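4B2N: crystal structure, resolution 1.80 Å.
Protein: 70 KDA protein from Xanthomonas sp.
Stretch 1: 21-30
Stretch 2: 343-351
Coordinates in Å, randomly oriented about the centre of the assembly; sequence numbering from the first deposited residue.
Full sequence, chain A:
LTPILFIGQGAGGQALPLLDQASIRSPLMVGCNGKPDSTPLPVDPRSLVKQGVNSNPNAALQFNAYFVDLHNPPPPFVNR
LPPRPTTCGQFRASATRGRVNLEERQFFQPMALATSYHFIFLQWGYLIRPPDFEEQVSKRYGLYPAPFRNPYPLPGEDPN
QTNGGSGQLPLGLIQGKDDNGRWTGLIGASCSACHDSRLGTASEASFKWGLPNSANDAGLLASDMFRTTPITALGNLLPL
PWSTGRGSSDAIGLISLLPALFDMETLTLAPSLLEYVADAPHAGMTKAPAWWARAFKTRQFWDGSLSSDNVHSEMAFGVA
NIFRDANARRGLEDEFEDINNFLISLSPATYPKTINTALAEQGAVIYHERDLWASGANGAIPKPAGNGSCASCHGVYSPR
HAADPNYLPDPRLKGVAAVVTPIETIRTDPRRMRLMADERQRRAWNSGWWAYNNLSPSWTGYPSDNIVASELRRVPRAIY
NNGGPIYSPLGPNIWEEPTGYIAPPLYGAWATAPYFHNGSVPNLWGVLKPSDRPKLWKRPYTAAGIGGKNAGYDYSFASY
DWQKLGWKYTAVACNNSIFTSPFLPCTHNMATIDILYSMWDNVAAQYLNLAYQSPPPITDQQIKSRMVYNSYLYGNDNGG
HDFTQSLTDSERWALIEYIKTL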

ATOM      1  N   GLN A  21       3.911  22.393 -12.131  1.00 29.85           N
ATOM      2  CA  GLN A  21       5.006  21.426 -11.895  1.00 30.07           C
ATOM      3  C   GLN A  21       5.695  21.783 -10.558  1.00 30.39           C
ATOM      4  O   GLN A  21       5.885  22.899 -10.285  1.00 28.63           O
ATOM      5  N   ALA A  22       5.975  20.840  -9.648  1.00 36.36           N
ATOM      6  CA  ALA A  22       6.518  21.260  -8.326  1.00 29.43           C
ATOM      7  C   ALA A  22       7.381  20.202  -7.786  1.00 35.02           C
ATOM      8  O   ALA A  22       7.081  19.015  -7.962  1.00 35.73           O
ATOM      9  N   SER A  23       8.496  20.629  -7.197  1.00 29.99           N
ATOM     10  CA  SER A  23       9.406  19.731  -6.565  1.00 28.70           C
ATOM     11  C   SER A  23       8.821  19.435  -5.192  1.00 28.30           C
ATOM     12  O   SER A  23       8.992  18.321  -4.626  1.00 28.71           O
ATOM     13  N   ILE A  24       8.274  20.502  -4.612  1.00 25.27           N
ATOM     14  CA  ILE A  24       7.681  20.420  -3.289  1.00 24.56           C
ATOM     15  C   ILE A  24       6.184  20.463  -3.519  1.00 25.37           C
ATOM     16  O   ILE A  24       5.644  21.461  -3.904  1.00 23.20           O
ATOM     17  N   ARG A  25       5.522  19.341  -3.243  1.00 23.67           N
ATOM     18  CA  ARG A  25       4.100  19.217  -3.441  1.00 21.73           C
ATOM     19  C   ARG A  25       3.292  19.176  -2.099  1.00 19.50           C
ATOM     20  O   ARG A  25       2.288  19.887  -1.887  1.00 18.56           O
ATOM     21  N   SER A  26       3.763  18.361  -1.172  1.00 18.12           N
ATOM     22  CA  SER A  26       3.187  18.237   0.156  1.00 16.48           C
ATOM     23  C   SER A  26       2.839  19.611   0.708  1.00 16.31           C
ATOM     24  O   SER A  26       3.703  20.436   0.844  1.00 18.45           O
ATOM     25  N   PRO A  27       1.581  19.881   1.051  1.00 17.63           N
ATOM     26  CA  PRO A  27       1.224  21.279   1.444  1.00 17.83           C
ATOM     27  C   PRO A  27       1.888  21.839   2.726  1.00 18.27           C
ATOM     28  O   PRO A  27       2.256  22.985   2.787  1.00 19.18           O
ATOM     29  N   LEU A  28       2.058  21.011   3.724  1.00 17.41           N
ATOM     30  CA  LEU A  28       2.827  21.392   4.889  1.00 17.78           C
ATOM     31  C   LEU A  28       4.280  21.704   4.537  1.00 18.26           C
ATOM     32  O   LEU A  28       4.840  22.619   5.112  1.00 18.07           O
ATOM     33  N   MET A  29       4.894  20.908   3.655  1.00 18.24           N
ATOM     34  CA  MET A  29       6.251  21.216   3.205  1.00 19.10           C
ATOM     35  C   MET A  29       6.227  22.485   2.331  1.00 19.33           C
ATOM     36  O   MET A  29       7.117  23.273   2.433  1.00 19.55           O
ATOM     37  N   VAL A  30       5.213  22.702   1.519  1.00 20.63           N
ATOM     38  CA  VAL A  30       5.152  23.969   0.748  1.00 21.87           C
ATOM     39  C   VAL A  30       5.160  25.113   1.732  1.00 22.58           C
ATOM     40  O   VAL A  30       5.962  26.063   1.616  1.00 22.31           O
ATOM     41  N   LEU A 343       5.543  10.381   5.985  1.00 12.78           N
ATOM     42  CA  LEU A 343       4.765  10.117   4.715  1.00 13.47           C
ATOM     43  C   LEU A 343       4.071  11.371   4.211  1.00 13.73           C
ATOM     44  O   LEU A 343       4.061  11.665   3.000  1.00 14.92           O
ATOM     45  N   ILE A 344       3.492  12.145   5.126  1.00 14.44           N
ATOM     46  CA  ILE A 344       2.781  13.403   4.689  1.00 14.90           C
ATOM     47  C   ILE A 344       3.833  14.428   4.231  1.00 15.71           C
ATOM     48  O   ILE A 344       3.505  15.342   3.501  1.00 16.27           O
ATOM     49  N   SER A 345       5.101  14.272   4.620  1.00 14.77           N
ATOM     50  CA  SER A 345       6.112  15.308   4.252  1.00 15.03           C
ATOM     51  C   SER A 345       6.613  15.049   2.853  1.00 15.51           C
ATOM     52  O   SER A 345       7.344  15.872   2.322  1.00 14.75           O
ATOM     53  N   LEU A 346       6.232  13.910   2.256  1.00 14.25           N
ATOM     54  CA  LEU A 346       6.828  13.440   0.993  1.00 15.15           C
ATOM     55  C   LEU A 346       6.214  14.177  -0.193  1.00 15.33           C
ATOM     56  O   LEU A 346       5.012  14.515  -0.149  1.00 16.41           O
ATOM     57  N   SER A 347       7.032  14.429  -1.222  1.00 15.90           N
ATOM     58  CA  SER A 347       6.538  14.768  -2.561  1.00 17.19           C
ATOM     59  C   SER A 347       7.049  13.746  -3.580  1.00 15.66           C
ATOM     60  O   SER A 347       8.164  13.265  -3.493  1.00 15.44           O
ATOM     61  N   PRO A 348       6.273  13.518  -4.637  1.00 14.88           N
ATOM     62  CA  PRO A 348       6.730  12.648  -5.712  1.00 16.35           C
ATOM     63  C   PRO A 348       7.938  13.161  -6.478  1.00 17.20           C
ATOM     64  O   PRO A 348       8.128  14.394  -6.599  1.00 18.10           O
ATOM     65  N   ALA A 349       8.738  12.232  -7.025  1.00 16.12           N
ATOM     66  CA  ALA A 349       9.772  12.593  -8.025  1.00 16.77           C
ATOM     67  C   ALA A 349       9.151  13.340  -9.204  1.00 18.45           C
ATOM     68  O   ALA A 349       7.971  13.077  -9.597  1.00 17.39           O
ATOM     69  N   THR A 350       9.927  14.275  -9.759  1.00 18.05           N
ATOM     70  CA  THR A 350       9.458  15.039 -10.905  1.00 19.84           C
ATOM     71  C   THR A 350       9.927  14.344 -12.169  1.00 17.74           C
ATOM     72  O   THR A 350      10.944  13.662 -12.200  1.00 17.57           O
ATOM     73  N   TYR A 351       9.175  14.507 -13.229  1.00 18.71           N
ATOM     74  CA  TYR A 351       9.369  13.710 -14.435  1.00 20.53           C
ATOM     75  C   TYR A 351      10.697  14.075 -15.042  1.00 21.17           C
ATOM     76  O   TYR A 351      10.958  15.270 -15.148  1.00 20.76           O
TER

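Two serines, one from each stretch, hold this contact together. Ser347 points its CB toward stretch 1, and its m rotamer (chi1 -51°) sets the hydroxyl before two successive backbone amides: Arg25 N donates to Ser347 OG at 2.8 Å and Ser26 N donates to Ser347 OG at 3.2 Å, both nearly linear. A short polar side chain suits this place, because one oxygen must come close enough to the main chain to serve both NH groups just ahead of a helix.

Ser26 answers from the other side. Its t rotamer (chi1 167°) carries the hydroxyl to the carbonyl of Ile344, and Ser26 OG donates to Ile344 O at 2.7 Å. The same oxygen caps the helix that starts at Pro27, accepting a weak bond from Met29 N (Met29 N to Ser26 OG, 3.5 Å). Serine can do both because its hydroxyl donates and accepts at once.

Around this polar centre the contacts are mostly apolar atoms against backbone or apolar side chains. Met29, with all three chi angles in m, also directs its CB toward stretch 2, and its CG lies 3.2 Å from Ser345 O. Leu28 (m, p) reaches the branched Ile344 (m, t), with Leu28 CD2 4.5 Å from Ile344 CG2, a light apolar touch. Arg25 starts toward stretch 2, its CB 4.0 Å from Pro348 CD, but with chi2 and chi3 both p the chain turns and its end leads away, its guanidinium bonding elsewhere in the structure.

At the other end, Thr350 in p turns its methyl to the backbone, CG2 lying 3.4 Å from Ala22 O, while its OG1 shares a water with the OG of Ser23, whose CB points away. Two further waters donate to Pro348 O; one also donates to Ala22 O and the other to Ser23 O, bridging carbonyls that cannot bond each other.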

ATOM      1  CB  GLN A  21       5.950  21.485 -13.102  1.00 32.29           C
ATOM      2  CG  GLN A  21       5.160  21.258 -14.409  1.00 34.93           C
ATOM      3  CD  GLN A  21       5.827  21.812 -15.690  1.00 41.55           C
ATOM      4  OE1 GLN A  21       5.605  22.967 -16.114  1.00 43.48           O
ATOM      5  NE2 GLN A  21       6.616  20.963 -16.336  1.00 43.97           N
ATOM      6  CB  ALA A  22       5.443  21.601  -7.343  1.00 32.96           C
ATOM      7  CB  SER A  23      10.726  20.468  -6.377  1.00 31.04           C
ATOM      8  OG  SER A  23      11.446  20.385  -7.568  1.00 46.35           O
ATOM      9  CB  ILE A  24       8.146  21.540  -2.348  1.00 23.34           C
ATOM     10  CG1 ILE A  24       9.666  21.604  -2.354  1.00 26.71           C
ATOM     11  CG2 ILE A  24       7.647  21.241  -0.896  1.00 24.04           C
ATOM     12  CD1 ILE A  24      10.166  22.822  -1.563  1.00 28.94           C
ATOM     13  CB  ARG A  25       3.913  17.915  -4.248  1.00 23.41           C
ATOM     14  CG  ARG A  25       2.528  17.816  -4.796  1.00 23.87           C
ATOM     15  CD  ARG A  25       2.316  18.910  -5.800  1.00 27.04           C
ATOM     16  NE  ARG A  25       2.888  18.605  -7.100  1.00 23.97           N
ATOM     17  CZ  ARG A  25       2.639  19.367  -8.161  1.00 27.38           C
ATOM     18  NH1 ARG A  25       1.850  20.431  -8.013  1.00 26.07           N
ATOM     19  NH2 ARG A  25       3.140  19.060  -9.348  1.00 28.42           N
ATOM     20  CB  SER A  26       4.282  17.642   1.081  1.00 16.26           C
ATOM     21  OG  SER A  26       3.810  17.826   2.410  1.00 17.84           O
ATOM     22  CB  PRO A  27      -0.286  21.205   1.615  1.00 18.20           C
ATOM     23  CG  PRO A  27      -0.701  20.148   0.651  1.00 17.55           C
ATOM     24  CD  PRO A  27       0.381  19.070   0.708  1.00 17.11           C
ATOM     25  CB  LEU A  28       2.783  20.275   5.976  1.00 16.46           C
ATOM     26  CG  LEU A  28       1.568  20.375   6.949  1.00 18.11           C
ATOM     27  CD1 LEU A  28       0.208  20.495   6.248  1.00 15.14           C
ATOM     28  CD2 LEU A  28       1.477  19.215   7.910  1.00 15.57           C
ATOM     29  CB  MET A  29       6.926  20.044   2.510  1.00 17.89           C
ATOM     30  CG  MET A  29       7.055  18.814   3.421  1.00 19.31           C
ATOM     31  SD  MET A  29       8.004  19.228   4.921  1.00 21.25           S
ATOM     32  CE  MET A  29       9.688  19.111   4.289  1.00 23.23           C
ATOM     33  CB  VAL A  30       3.924  24.026  -0.213  1.00 22.44           C
ATOM     34  CG1 VAL A  30       3.721  25.401  -0.835  1.00 25.15           C
ATOM     35  CG2 VAL A  30       4.054  22.932  -1.278  1.00 22.81           C
ATOM     36  CB  LEU A 343       3.705   9.004   4.964  1.00 12.41           C
ATOM     37  CG  LEU A 343       4.302   7.708   5.565  1.00 12.22           C
ATOM     38  CD1 LEU A 343       3.253   6.597   5.601  1.00 13.20           C
ATOM     39  CD2 LEU A 343       5.421   7.250   4.622  1.00 11.44           C
ATOM     40  CB  ILE A 344       2.059  14.050   5.885  1.00 17.70           C
ATOM     41  CG1 ILE A 344       0.871  13.225   6.336  1.00 20.71           C
ATOM     42  CG2 ILE A 344       1.550  15.434   5.563  1.00 20.51           C
ATOM     43  CD1 ILE A 344       0.485  13.781   7.727  1.00 22.30           C
ATOM     44  CB  SER A 345       7.309  15.281   5.242  1.00 15.77           C
ATOM     45  OG  SER A 345       8.128  14.155   4.953  1.00 17.21           O
ATOM     46  CB  LEU A 346       6.592  11.912   0.796  1.00 14.05           C
ATOM     47  CG  LEU A 346       7.350  11.022   1.751  1.00 13.75           C
ATOM     48  CD1 LEU A 346       6.988   9.584   1.416  1.00 14.27           C
ATOM     49  CD2 LEU A 346       8.832  11.315   1.619  1.00 12.50           C
ATOM     50  CB  SER A 347       6.975  16.214  -2.976  1.00 17.64           C
ATOM     51  OG  SER A 347       6.609  17.121  -1.911  1.00 19.26           O
ATOM     52  CB  PRO A 348       5.526  12.640  -6.699  1.00 15.48           C
ATOM     53  CG  PRO A 348       4.400  13.120  -5.918  1.00 15.73           C
ATOM     54  CD  PRO A 348       4.941  14.107  -4.905  1.00 15.03           C
ATOM     55  CB  ALA A 349      10.443  11.318  -8.567  1.00 16.62           C
ATOM     56  CB  THR A 350       9.971  16.509 -10.911  1.00 20.41           C
ATOM     57  OG1 THR A 350      11.408  16.487 -10.891  1.00 25.28           O
ATOM     58  CG2 THR A 350       9.432  17.284  -9.717  1.00 22.26           C
ATOM     59  CB  TYR A 351       8.279  14.105 -15.379  1.00 19.16           C
ATOM     60  CG  TYR A 351       8.308  13.344 -16.656  1.00 19.38           C
ATOM     61  CD1 TYR A 351       7.805  12.033 -16.708  1.00 18.20           C
ATOM     62  CD2 TYR A 351       8.781  13.939 -17.842  1.00 20.98           C
ATOM     63  CE1 TYR A 351       7.829  11.298 -17.879  1.00 19.67           C
ATOM     64  CE2 TYR A 351       8.754  13.227 -19.040  1.00 19.90           C
ATOM     65  CZ  TYR A 351       8.270  11.921 -19.050  1.00 20.49           C
ATOM     66  OH  TYR A 351       8.245  11.219 -20.228  1.00 20.69           O
TER
HETATM   67  O   HOH W   1       6.609  16.447  -6.973  1.00 32.90           O
HETATM   68  O   HOH W   2       9.961  16.068  -5.518  1.00 24.32           O
HETATM   69  O   HOH W   3      12.535  18.248  -8.872  1.00 44.40           O